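Oxalate--CoA ligase (PDB 5IE2) belongs to the ANL superfamily of AMP-binding enzymes, with a large AMP-binding domain and a smaller C-terminal domain, and holds adenosine-5'-triphosphate in its pocket. Local coordinates at residues Asn65-Glu68 with Phe69-Phe73; Gly384-Gly388 with Trp389-Gly393; Ala290-Pro294 with Val295-Arg299. All blocks are in the same frame, centred on the assembly; numbering follows the deposited sequence.

Contact 1 of 3, residues Asn65-Glu68 with Phe69-Phe73; sequences NTVE and FVIMF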
loop_
_atom_site.group_PDB
_atom_site.type_symbol
_atom_site.label_atom_id
_atom_site.label_comp_id
_atom_site.label_asym_id
_atom_site.label_seq_id
_atom_site.Cartn_x
_atom_site.Cartn_y
_atom_site.Cartn_z
ATOM N N ASN A 65 -1.226 2.141 -13.980
ATOM C CA ASN A 65 -0.612 3.298 -13.308
ATOM C C ASN A 65 -0.240 4.333 -14.349
ATOM O O ASN A 65 0.902 4.345 -14.844
ATOM C CB ASN A 65 0.635 2.905 -12.494
ATOM C CG ASN A 65 0.277 2.194 -11.180
ATOM O OD1 ASN A 65 -0.910 2.098 -10.798
ATOM N ND2 ASN A 65 1.304 1.678 -10.479
ATOM N N THR A 66 -1.188 5.217 -14.658
ATOM C CA THR A 66 -1.001 6.134 -15.781
ATOM C C THR A 66 -1.301 7.567 -15.404
ATOM O O THR A 66 -1.891 7.830 -14.360
ATOM C CB THR A 66 -1.934 5.784 -16.943
ATOM O OG1 THR A 66 -3.277 5.950 -16.509
ATOM C CG2 THR A 66 -1.758 4.316 -17.355
ATOM N N VAL A 67 -0.894 8.491 -16.262
ATOM C CA VAL A 67 -1.089 9.897 -15.939
ATOM C C VAL A 67 -2.576 10.241 -15.859
ATOM O O VAL A 67 -2.999 11.096 -15.016
ATOM C CB VAL A 67 -0.346 10.784 -16.987
ATOM C CG1 VAL A 67 -0.952 10.575 -18.409
ATOM C CG2 VAL A 67 -0.322 12.258 -16.578
ATOM N N GLU A 68 -3.405 9.597 -16.697
ATOM C CA GLU A 68 -4.854 9.856 -16.629
ATOM C C GLU A 68 -5.446 9.361 -15.328
ATOM O O GLU A 68 -6.352 9.995 -14.771
ATOM C CB GLU A 68 -5.604 9.177 -17.806
ATOM C CG GLU A 68 -5.275 9.831 -19.167
ATOM C CD GLU A 68 -4.094 9.134 -19.900
ATOM O OE1 GLU A 68 -3.381 8.268 -19.299
ATOM O OE2 GLU A 68 -3.859 9.481 -21.091
ATOM N N PHE A 69 -4.952 8.239 -14.828
ATOM C CA PHE A 69 -5.454 7.833 -13.510
ATOM C C PHE A 69 -5.156 8.923 -12.454
ATOM O O PHE A 69 -6.042 9.244 -11.635
ATOM C CB PHE A 69 -4.851 6.511 -13.038
ATOM C CG PHE A 69 -5.211 6.208 -11.565
ATOM C CD1 PHE A 69 -6.444 5.674 -11.238
ATOM C CD2 PHE A 69 -4.350 6.591 -10.543
ATOM C CE1 PHE A 69 -6.796 5.396 -9.869
ATOM C CE2 PHE A 69 -4.672 6.357 -9.177
ATOM C CZ PHE A 69 -5.903 5.774 -8.843
ATOM N N VAL A 70 -3.941 9.459 -12.439
ATOM C CA VAL A 70 -3.593 10.475 -11.428
ATOM C C VAL A 70 -4.493 11.710 -11.551
ATOM O O VAL A 70 -5.079 12.204 -10.553
ATOM C CB VAL A 70 -2.113 10.904 -11.531
ATOM C CG1 VAL A 70 -1.804 12.045 -10.537
ATOM C CG2 VAL A 70 -1.187 9.699 -11.245
ATOM N N ILE A 71 -4.575 12.219 -12.787
ATOM C CA ILE A 71 -5.369 13.419 -12.995
ATOM C C ILE A 71 -6.816 13.175 -12.608
ATOM O O ILE A 71 -7.424 14.011 -11.930
ATOM C CB ILE A 71 -5.305 13.900 -14.460
ATOM C CG1 ILE A 71 -3.858 14.300 -14.797
ATOM C CG2 ILE A 71 -6.342 15.132 -14.666
ATOM C CD1 ILE A 71 -3.573 14.494 -16.313
ATOM N N MET A 72 -7.403 12.065 -13.054
ATOM C CA MET A 72 -8.833 11.852 -12.778
ATOM C C MET A 72 -9.125 11.522 -11.312
ATOM O O MET A 72 -10.165 11.918 -10.772
ATOM C CB MET A 72 -9.407 10.744 -13.679
ATOM C CG MET A 72 -9.523 11.180 -15.211
ATOM S SD MET A 72 -10.102 12.899 -15.435
ATOM C CE MET A 72 -11.802 12.830 -14.787
ATOM N N PHE A 73 -8.203 10.822 -10.651
ATOM C CA PHE A 73 -8.335 10.584 -9.198
ATOM C C PHE A 73 -8.466 11.914 -8.444
ATOM O O PHE A 73 -9.407 12.111 -7.617
ATOM C CB PHE A 73 -7.134 9.791 -8.671
ATOM C CG PHE A 73 -7.182 9.545 -7.184
ATOM C CD1 PHE A 73 -7.906 8.452 -6.691
ATOM C CD2 PHE A 73 -6.519 10.379 -6.313
ATOM C CE1 PHE A 73 -7.957 8.202 -5.292
ATOM C CE2 PHE A 73 -6.561 10.151 -4.920
ATOM C CZ PHE A 73 -7.299 9.063 -4.426
#
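Thr66 caps the N terminus of helix 67-78 by a bond to Phe69, a local contact within its first turns. This helix is the crossover of a beta-alpha-beta unit that links strand 58-61 to strand 82-85 in the AMP-binding domain. The cap is an N-cap: Thr66 OG1 accepts from Phe69 N at 3.3 Å, with an N-H...O angle of 161°. The hydroxyl oxygen sits between the backbone N and the carbonyl carbon (chi1 63°), and this turns it back onto the first turn. The Thr66 side chain crosses that of Phe69 at about a right angle.

Regular i to i+4 bonds follow. Val70 N donates to Thr66 O in the plane of that carbonyl. Ile71 N binds Val67 O at 3.0 Å and Met72 N binds Glu68 O at 2.9 Å. In both, the donor is tilted from the carbonyl plane.

Val67 and Ile71 lie side by side and point the same way. Their branches meet at Val67 CG2 and Ile71 CD1, 4.0 Å apart. Val67 also touches Leu23 and Val25 of strand 21-25, while Ile71 packs on Leu36 and Leu39 of helix 33-50. Val70 and Phe73 face helix 215-227, so the helix is covered on several sides.

Glu68 is bent at chi2 (93°), which folds its carboxylate back over the start of the helix. OE1 lies 2.9 Å from Glu68 N, and OE2 accepts from Leu133 N. The Phe69 ring leads away from the first turn. One face of this ring is met off centre by Phe73 CB, which stands 4.2 Å above the plane. On another side of the helix, Met72 CB lies 3.3 Å from Glu68 O.

Contact 2 of 3, residues Gly384-Gly388 with Trp389-Gly393; sequences GFEFG and WFHTG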
loop_
_atom_site.group_PDB
_atom_site.type_symbol
_atom_site.label_atom_id
_atom_site.label_comp_id
_atom_site.label_asym_id
_atom_site.label_seq_id
_atom_site.Cartn_x
_atom_site.Cartn_y
_atom_site.Cartn_z
ATOM N N GLY A 384 -14.910 -2.928 16.401
ATOM C CA GLY A 384 -13.579 -2.443 16.049
ATOM C C GLY A 384 -13.196 -1.111 16.691
ATOM O O GLY A 384 -12.001 -0.817 16.817
ATOM N N PHE A 385 -14.201 -0.334 17.151
ATOM C CA PHE A 385 -13.971 1.015 17.646
ATOM C C PHE A 385 -14.428 1.189 19.096
ATOM O O PHE A 385 -15.499 0.712 19.486
ATOM C CB PHE A 385 -14.708 2.033 16.762
ATOM C CG PHE A 385 -14.205 2.082 15.357
ATOM C CD1 PHE A 385 -13.294 3.068 14.966
ATOM C CD2 PHE A 385 -14.633 1.156 14.429
ATOM C CE1 PHE A 385 -12.859 3.126 13.694
ATOM C CE2 PHE A 385 -14.146 1.192 13.138
ATOM C CZ PHE A 385 -13.267 2.198 12.781
ATOM N N GLU A 386 -13.618 1.864 19.895
ATOM C CA GLU A 386 -14.055 2.195 21.246
ATOM C C GLU A 386 -13.416 3.519 21.689
ATOM O O GLU A 386 -12.189 3.616 21.733
ATOM C CB GLU A 386 -13.692 1.074 22.224
ATOM C CG GLU A 386 -14.091 1.436 23.635
ATOM C CD GLU A 386 -13.757 0.376 24.667
ATOM O OE1 GLU A 386 -13.052 -0.606 24.330
ATOM O OE2 GLU A 386 -14.215 0.539 25.825
ATOM N N PHE A 387 -14.255 4.503 22.045
ATOM C CA PHE A 387 -13.778 5.821 22.482
ATOM C C PHE A 387 -12.742 6.405 21.507
ATOM O O PHE A 387 -11.714 6.965 21.953
ATOM C CB PHE A 387 -13.181 5.754 23.879
ATOM C CG PHE A 387 -13.168 7.098 24.602
ATOM C CD1 PHE A 387 -14.359 7.784 24.831
ATOM C CD2 PHE A 387 -11.951 7.668 25.051
ATOM C CE1 PHE A 387 -14.353 9.028 25.503
ATOM C CE2 PHE A 387 -11.944 8.925 25.731
ATOM C CZ PHE A 387 -13.148 9.595 25.961
ATOM N N GLY A 388 -13.015 6.276 20.210
ATOM C CA GLY A 388 -12.142 6.848 19.178
ATOM C C GLY A 388 -11.033 5.911 18.716
ATOM O O GLY A 388 -10.400 6.141 17.681
ATOM N N TRP A 389 -10.769 4.866 19.495
ATOM C CA TRP A 389 -9.676 3.943 19.175
ATOM C C TRP A 389 -10.131 2.819 18.249
ATOM O O TRP A 389 -11.159 2.186 18.502
ATOM C CB TRP A 389 -9.135 3.290 20.437
ATOM C CG TRP A 389 -8.446 4.238 21.393
ATOM C CD1 TRP A 389 -9.030 5.014 22.368
ATOM C CD2 TRP A 389 -7.039 4.483 21.459
ATOM N NE1 TRP A 389 -8.066 5.716 23.040
ATOM C CE2 TRP A 389 -6.834 5.420 22.494
ATOM C CE3 TRP A 389 -5.924 3.987 20.729
ATOM C CZ2 TRP A 389 -5.558 5.865 22.855
ATOM C CZ3 TRP A 389 -4.661 4.415 21.083
ATOM C CH2 TRP A 389 -4.486 5.377 22.142
ATOM N N PHE A 390 -9.297 2.488 17.274
ATOM C CA PHE A 390 -9.575 1.415 16.342
ATOM C C PHE A 390 -8.683 0.190 16.677
ATOM O O PHE A 390 -7.475 0.339 16.829
ATOM C CB PHE A 390 -9.330 1.919 14.924
ATOM C CG PHE A 390 -9.385 0.823 13.882
ATOM C CD1 PHE A 390 -10.582 0.180 13.617
ATOM C CD2 PHE A 390 -8.213 0.456 13.177
ATOM C CE1 PHE A 390 -10.630 -0.842 12.639
ATOM C CE2 PHE A 390 -8.253 -0.555 12.230
ATOM C CZ PHE A 390 -9.459 -1.208 11.967
ATOM N N HIS A 391 -9.287 -1.003 16.773
ATOM C CA HIS A 391 -8.569 -2.264 17.059
ATOM C C HIS A 391 -8.062 -2.856 15.743
ATOM O O HIS A 391 -8.872 -3.155 14.875
ATOM C CB HIS A 391 -9.488 -3.261 17.776
ATOM C CG HIS A 391 -9.794 -2.868 19.173
ATOM N ND1 HIS A 391 -9.426 -3.637 20.258
ATOM C CD2 HIS A 391 -10.343 -1.740 19.677
ATOM C CE1 HIS A 391 -9.765 -3.008 21.375
ATOM N NE2 HIS A 391 -10.333 -1.859 21.049
ATOM N N THR A 392 -6.736 -2.952 15.557
ATOM C CA THR A 392 -6.179 -3.336 14.231
ATOM C C THR A 392 -6.298 -4.831 13.888
ATOM O O THR A 392 -6.166 -5.201 12.723
ATOM C CB THR A 392 -4.670 -2.995 14.085
ATOM O OG1 THR A 392 -3.932 -3.752 15.070
ATOM C CG2 THR A 392 -4.429 -1.536 14.312
ATOM N N GLY A 393 -6.449 -5.674 14.904
ATOM C CA GLY A 393 -6.387 -7.109 14.675
ATOM C C GLY A 393 -4.975 -7.689 14.660
ATOM O O GLY A 393 -4.795 -8.890 14.409
HETATM O O HOH W 1 -10.762 -0.346 23.334
#
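Backbone bonds first join Gly384-Gly388 to Trp389-Gly393. His391 N donates to Gly384 O at 2.7 Å, almost straight down the carbonyl bond. Glu386 and Trp389 bond in both directions. Glu386 N to Trp389 O is 2.8 Å and lies in the carbonyl plane. Trp389 N reaches Glu386 O from well above the plane of that carbonyl, 60° out of it. Two CA-H...O contacts fill in between: Phe390 CA to Gly384 O, and Phe385 CA to Trp389 O at 3.2 Å.

These bonds make a tight beta hairpin. A type I' turn runs from Glu386 to Trp389 and joins strand 385-386, which leaves the end of helix 378-384, to strand 389-392. Phe385 and Phe390 form the non-hydrogen-bonded pair, Glu386 and Trp389 the hydrogen-bonded one. Strand 389-392 also pairs with strand 361-366. It brings the Phe390 side chain to about 7 Å from the bound magnesium ion and from adenosine-5'-triphosphate.

Aromatic contacts lie on both faces of the hairpin. On one, Phe390 CD1 sits over a face of the Phe385 ring, 3.5 Å from Phe385 CZ and off centre. The ring planes meet at 42°, neither parallel nor perpendicular. Met314 and Tyr374 also touch Phe390. On the other face, the Trp389 indole has Glu386 O at its edge and Phe387 O 3.3 Å from CD1. The indole packs on strands 361-366 and 344-348.

Polar side chains meet through water. Water 1 donates to Glu386 OE1 at 2.5 Å and lies 2.8 Å from His391 NE2, in the plane of the imidazole. His391 CG is anti to its carbonyl carbon (chi1 -71°), which places the ring edge by Gly384 O. Glu362 OE1 binds ND1, so both imidazole nitrogens have a partner and the ring's rotation is fixed.

Contact 3 of 3, residues Ala290-Pro294 with Val295-Arg299; sequences ASLAP and VILSR. With ATP (adenosine-5'-triphosphate), chain C.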
loop_
_atom_site.group_PDB
_atom_site.type_symbol
_atom_site.label_atom_id
_atom_site.label_comp_id
_atom_site.label_asym_id
_atom_site.label_seq_id
_atom_site.Cartn_x
_atom_site.Cartn_y
_atom_site.Cartn_z
ATOM N N ALA A 290 3.832 -5.806 4.682
ATOM C CA ALA A 290 4.042 -7.180 5.145
ATOM C C ALA A 290 5.400 -7.175 5.803
ATOM O O ALA A 290 6.202 -6.293 5.455
ATOM C CB ALA A 290 4.014 -8.185 3.945
ATOM N N SER A 291 5.714 -8.132 6.681
ATOM C CA SER A 291 6.980 -8.005 7.430
ATOM C C SER A 291 8.172 -8.124 6.524
ATOM O O SER A 291 8.214 -8.988 5.605
ATOM C CB SER A 291 7.103 -9.008 8.582
ATOM O OG SER A 291 6.999 -10.296 8.068
ATOM N N LEU A 292 9.136 -7.233 6.736
ATOM C CA LEU A 292 10.435 -7.282 6.039
ATOM C C LEU A 292 11.413 -8.110 6.892
ATOM O O LEU A 292 11.805 -7.686 7.982
ATOM C CB LEU A 292 11.048 -5.880 5.846
ATOM C CG LEU A 292 12.385 -5.799 5.091
ATOM C CD1 LEU A 292 12.186 -6.136 3.631
ATOM C CD2 LEU A 292 13.007 -4.392 5.179
ATOM N N ALA A 293 11.804 -9.293 6.423
ATOM C CA ALA A 293 12.732 -10.076 7.207
ATOM C C ALA A 293 14.044 -9.308 7.339
ATOM O O ALA A 293 14.486 -8.660 6.368
ATOM C CB ALA A 293 12.965 -11.461 6.539
ATOM N N PRO A 294 14.694 -9.390 8.517
ATOM C CA PRO A 294 15.998 -8.726 8.684
ATOM C C PRO A 294 17.015 -9.075 7.588
ATOM O O PRO A 294 17.831 -8.227 7.177
ATOM C CB PRO A 294 16.467 -9.235 10.044
ATOM C CG PRO A 294 15.116 -9.329 10.833
ATOM C CD PRO A 294 14.139 -9.868 9.810
ATOM N N VAL A 295 16.958 -10.299 7.090
ATOM C CA VAL A 295 17.959 -10.672 6.064
ATOM C C VAL A 295 17.686 -9.912 4.744
ATOM O O VAL A 295 18.628 -9.491 4.028
ATOM C CB VAL A 295 17.984 -12.184 5.870
ATOM C CG1 VAL A 295 16.708 -12.690 5.186
ATOM C CG2 VAL A 295 19.255 -12.603 5.065
ATOM N N ILE A 296 16.413 -9.648 4.426
ATOM C CA ILE A 296 16.129 -8.841 3.240
ATOM C C ILE A 296 16.560 -7.390 3.457
ATOM O O ILE A 296 17.087 -6.737 2.546
ATOM C CB ILE A 296 14.641 -8.884 2.847
ATOM C CG1 ILE A 296 14.167 -10.346 2.672
ATOM C CG2 ILE A 296 14.396 -8.010 1.591
ATOM C CD1 ILE A 296 15.127 -11.178 1.671
ATOM N N LEU A 297 16.331 -6.875 4.666
ATOM C CA LEU A 297 16.802 -5.523 4.974
ATOM C C LEU A 297 18.333 -5.426 4.729
ATOM O O LEU A 297 18.812 -4.495 4.017
ATOM C CB LEU A 297 16.436 -5.155 6.439
ATOM C CG LEU A 297 16.780 -3.721 6.877
ATOM C CD1 LEU A 297 15.811 -3.283 8.015
ATOM C CD2 LEU A 297 18.209 -3.572 7.374
ATOM N N SER A 298 19.087 -6.377 5.304
ATOM C CA SER A 298 20.552 -6.436 5.121
ATOM C C SER A 298 20.923 -6.477 3.675
ATOM O O SER A 298 21.855 -5.775 3.226
ATOM C CB SER A 298 21.150 -7.692 5.790
ATOM O OG SER A 298 21.030 -7.524 7.170
ATOM N N ARG A 299 20.268 -7.364 2.949
ATOM C CA ARG A 299 20.608 -7.492 1.522
ATOM C C ARG A 299 20.369 -6.202 0.754
ATOM O O ARG A 299 21.153 -5.860 -0.129
ATOM C CB ARG A 299 19.824 -8.624 0.866
ATOM C CG ARG A 299 20.297 -9.995 1.327
ATOM C CD ARG A 299 19.432 -11.121 0.787
ATOM N NE ARG A 299 19.814 -12.410 1.442
ATOM C CZ ARG A 299 19.087 -13.519 1.384
ATOM N NH1 ARG A 299 17.990 -13.533 0.647
ATOM N NH2 ARG A 299 19.446 -14.603 2.075
HETATM P PG ATP C . -8.023 -7.829 5.330
HETATM O O1G ATP C . -7.782 -9.036 6.238
HETATM O O2G ATP C . -9.127 -8.038 4.356
HETATM O O3G ATP C . -8.211 -6.552 6.145
HETATM P PB ATP C . -5.303 -6.943 4.943
HETATM O O1B ATP C . -4.111 -7.568 4.251
HETATM O O2B ATP C . -5.378 -6.876 6.426
HETATM O O3B ATP C . -6.702 -7.606 4.398
HETATM P PA ATP C . -4.346 -4.240 4.232
HETATM O O1A ATP C . -5.008 -3.022 4.861
HETATM O O2A ATP C . -3.906 -4.190 2.821
HETATM O O3A ATP C . -5.423 -5.439 4.310
HETATM O "O5'" ATP C . -3.171 -4.737 5.200
HETATM C "C5'" ATP C . -2.900 -4.175 6.507
HETATM C "C4'" ATP C . -2.251 -5.300 7.332
HETATM O "O4'" ATP C . -0.944 -5.580 6.795
HETATM C "C3'" ATP C . -1.930 -4.875 8.731
HETATM O "O3'" ATP C . -3.094 -4.989 9.548
HETATM C "C2'" ATP C . -0.843 -5.847 9.141
HETATM O "O2'" ATP C . -1.434 -7.128 9.407
HETATM C "C1'" ATP C . -0.096 -6.001 7.848
HETATM N N9 ATP C . 1.127 -5.164 7.792
HETATM C C8 ATP C . 1.278 -3.939 7.272
HETATM N N7 ATP C . 2.583 -3.549 7.408
HETATM C C5 ATP C . 3.249 -4.587 8.011
HETATM C C6 ATP C . 4.647 -4.845 8.425
HETATM N N6 ATP C . 5.623 -3.912 8.166
HETATM N N1 ATP C . 4.901 -6.044 8.999
HETATM C C2 ATP C . 3.938 -6.973 9.202
HETATM N N3 ATP C . 2.635 -6.805 8.856
HETATM C C4 ATP C . 2.280 -5.632 8.257
#
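Leu292 packs against Ile296 and Leu297 where the loop after strand 284-287 enters helix 294-304. This is the tight side. Leu292 CG is anti to the backbone N (chi1 -178°), which carries the branched end toward the first turn, where one methyl meets each of two successive residues. CD1 meets Ile296 CG2 at 3.5 Å, and CD2 lies 3.7 Å from Leu297 CB. The Leu292 side chain runs at a slant to that of Ile296 and about at right angles to that of Leu297. Val308 of strand 308-314 touches both leucines, and Ile296 packs on helix 261-273.

Ala293 is the N-cap residue. Its carbonyl oxygen takes a good bond from Leu297 N at 3.1 Å and a weak one from Ile296 N. Ser298 N then donates to Pro294 O at 2.9 Å, nearly straight at 172°. Ala293 CB keeps 4.2 Å from Val295 CG1 and from Ile296 CG1, although the residue is buried under Ala428 and Leu431.

The other side is looser. Pro294 and Val295 are partly exposed, and Ser298 is exposed to solvent.

At the far end of the loop, Ala290 and Ser291 belong to the pocket of adenosine-5'-triphosphate. Ser291 N comes within 3.2 Å of N1 of the ligand. Leu292 N binds Glu310 OE2. The apolar grip on Leu292, with this bond to its backbone, ties the loop to the helix and to strand 308-314, and so probably helps to position Ala290 and Ser291 beside the adenine.

How the contacts relate
The three contacts follow one another along the chain, and none nests in or crosses another. Each is local and closes only a turn. Contact 1 comes first and starts helix 67-78 between two parallel strands. Contact 3 is next, at 290-299. It leads from strand 284-287, past the adenine, into helix 294-304. Contact 2 comes last, at 384-393, and forms the hairpin that joins helix 378-384 to the antiparallel sheet. Contacts 1 and 3 lie on opposite sides of the chain's centre, with centres 32 Å apart. Contact 3 lines the pocket of adenosine-5'-triphosphate, while the Phe390 side chain of contact 2 is about 7 Å from that ligand. Their nearest atoms are about 13 Å apart.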